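Local coordinates for vinylacetyl-CoA Delta-isomerase (Nitrosopumilus maritimus SCM1, PDB 6VJR) that acts as an oxygen-tolerant 4-hydroxybutyryl-CoA dehydratase, an iron-sulfur flavoenzyme that probably also has vinylacetyl-CoA isomerase activity, at the interface of chains A and B. Numbering follows the deposited sequence. Chains: chain A/B, Vinylacetyl-CoA Delta-isomerase.

The interface of chains A and B. Residues chain A 472, 477, 479-480; chain B 313, 417, 420.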
loop_
_atom_site.group_PDB
_atom_site.type_symbol
_atom_site.label_atom_id
_atom_site.label_comp_id
_atom_site.label_asym_id
_atom_site.label_seq_id
_atom_site.Cartn_x
_atom_site.Cartn_y
_atom_site.Cartn_z
ATOM N N LYS A 472 -21.702 -5.665 19.598
ATOM C CA LYS A 472 -22.776 -5.269 20.503
ATOM C C LYS A 472 -22.592 -5.868 21.894
ATOM O O LYS A 472 -22.700 -5.169 22.891
ATOM C CB LYS A 472 -24.163 -5.569 19.933
ATOM C CG LYS A 472 -24.544 -4.664 18.790
ATOM C CD LYS A 472 -25.910 -4.984 18.207
ATOM C CE LYS A 472 -26.264 -4.147 17.054
ATOM N NZ LYS A 472 -27.631 -4.468 16.614
ATOM N N ILE A 477 -24.462 -3.393 24.416
ATOM C CA ILE A 477 -25.704 -3.173 23.700
ATOM C C ILE A 477 -26.502 -4.476 23.713
ATOM O O ILE A 477 -26.043 -5.501 23.218
ATOM C CB ILE A 477 -25.391 -2.751 22.263
ATOM C CG1 ILE A 477 -24.733 -1.381 22.224
ATOM C CG2 ILE A 477 -26.671 -2.797 21.432
ATOM C CD1 ILE A 477 -24.086 -1.033 20.887
ATOM N N ASN A 479 -30.439 -4.301 23.513
ATOM C CA ASN A 479 -31.859 -4.185 23.228
ATOM C C ASN A 479 -32.227 -4.164 21.745
ATOM O O ASN A 479 -33.402 -3.962 21.452
ATOM C CB ASN A 479 -32.474 -2.995 23.954
ATOM C CG ASN A 479 -32.062 -1.655 23.407
ATOM O OD1 ASN A 479 -31.388 -1.576 22.386
ATOM N ND2 ASN A 479 -32.457 -0.592 24.087
ATOM N N ASP A 480 -31.277 -4.305 20.816
ATOM C CA ASP A 480 -31.598 -4.284 19.392
ATOM C C ASP A 480 -30.834 -5.371 18.640
ATOM O O ASP A 480 -30.633 -5.278 17.420
ATOM C CB ASP A 480 -31.315 -2.931 18.763
ATOM C CG ASP A 480 -29.834 -2.599 18.682
ATOM O OD1 ASP A 480 -29.036 -3.424 19.133
ATOM O OD2 ASP A 480 -29.499 -1.516 18.186
ATOM N N TYR B 313 -26.477 2.276 12.271
ATOM C CA TYR B 313 -27.063 3.307 13.128
ATOM C C TYR B 313 -27.077 4.678 12.448
ATOM O O TYR B 313 -27.972 5.477 12.708
ATOM C CB TYR B 313 -26.255 3.381 14.408
ATOM C CG TYR B 313 -26.429 2.223 15.369
ATOM C CD1 TYR B 313 -27.406 1.244 15.214
ATOM C CD2 TYR B 313 -25.595 2.133 16.465
ATOM C CE1 TYR B 313 -27.582 0.272 16.186
ATOM C CE2 TYR B 313 -25.737 1.159 17.428
ATOM C CZ TYR B 313 -26.764 0.242 17.294
ATOM O OH TYR B 313 -26.920 -0.705 18.251
ATOM N N ASP B 417 -31.533 3.763 19.411
ATOM C CA ASP B 417 -31.274 4.295 20.730
ATOM C C ASP B 417 -29.932 5.021 20.760
ATOM O O ASP B 417 -28.896 4.435 20.459
ATOM C CB ASP B 417 -31.329 3.105 21.651
ATOM C CG ASP B 417 -31.213 3.318 23.135
ATOM O OD1 ASP B 417 -30.691 4.390 23.514
ATOM O OD2 ASP B 417 -31.639 2.371 23.873
ATOM N N ASN B 420 -27.116 3.361 22.454
ATOM C CA ASN B 420 -26.440 2.312 21.686
ATOM C C ASN B 420 -25.430 2.892 20.704
ATOM O O ASN B 420 -24.321 2.364 20.545
ATOM C CB ASN B 420 -27.437 1.413 20.975
ATOM C CG ASN B 420 -28.260 0.582 21.926
ATOM O OD1 ASN B 420 -27.894 0.335 23.085
ATOM N ND2 ASN B 420 -29.359 0.096 21.394
HETATM O O HOH W 1 -28.879 -1.756 24.632
HETATM O O HOH W 2 -31.089 0.830 18.907
#
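A:Asn479 and A:Asp480 lie in a loop with psi near zero (3° at A:Asn479), and face B:Asp417, extended just before helix 418-432, and B:Asn420 in the first turn of that helix. The amide of A:Asn479 links both chain B residues. Its carbonyl OD1 accepts from ND2 of B:Asn420 at 2.8 Å, although the two amide planes are turned 74° apart. Its own ND2 donates to carboxylate OD2 of B:Asp417 at 3.1 Å, on the anti lone pair. CG of A:Asn479 sits between backbone N and carbonyl carbon (chi1 71°), which turns the amide toward chain B. An alanine here would probably leave the B:Asp417 carboxylate and the B:Asn420 amide without these partners and B:Asn420 freer to turn. A:Asp480 meets B:Tyr313 tip to tip. The phenol OH donates to the syn lone pair of carboxylate OD2 at 2.7 Å. The other oxygen, OD1, pairs with NZ of A:Lys472 in a salt bridge at 3.1 Å, weak as a hydrogen bond; this second-shell charge is likely to steady the carboxylate. Water 2 joins OD2 of A:Asp480 to B:Asn420 ND2 and the backbone N of B:Asp417. Water 1 bridges A:Asn479 N and B:Asn420 OD1. A:Ile477 packs against the B:Asn420 amide, CG2 to CG 3.8 Å. In this two-fold interface of the deposited four-chain assembly, the patch is likely to fasten the chain A segment after helix 464-475 onto chain B helices 295-314 and 418-432.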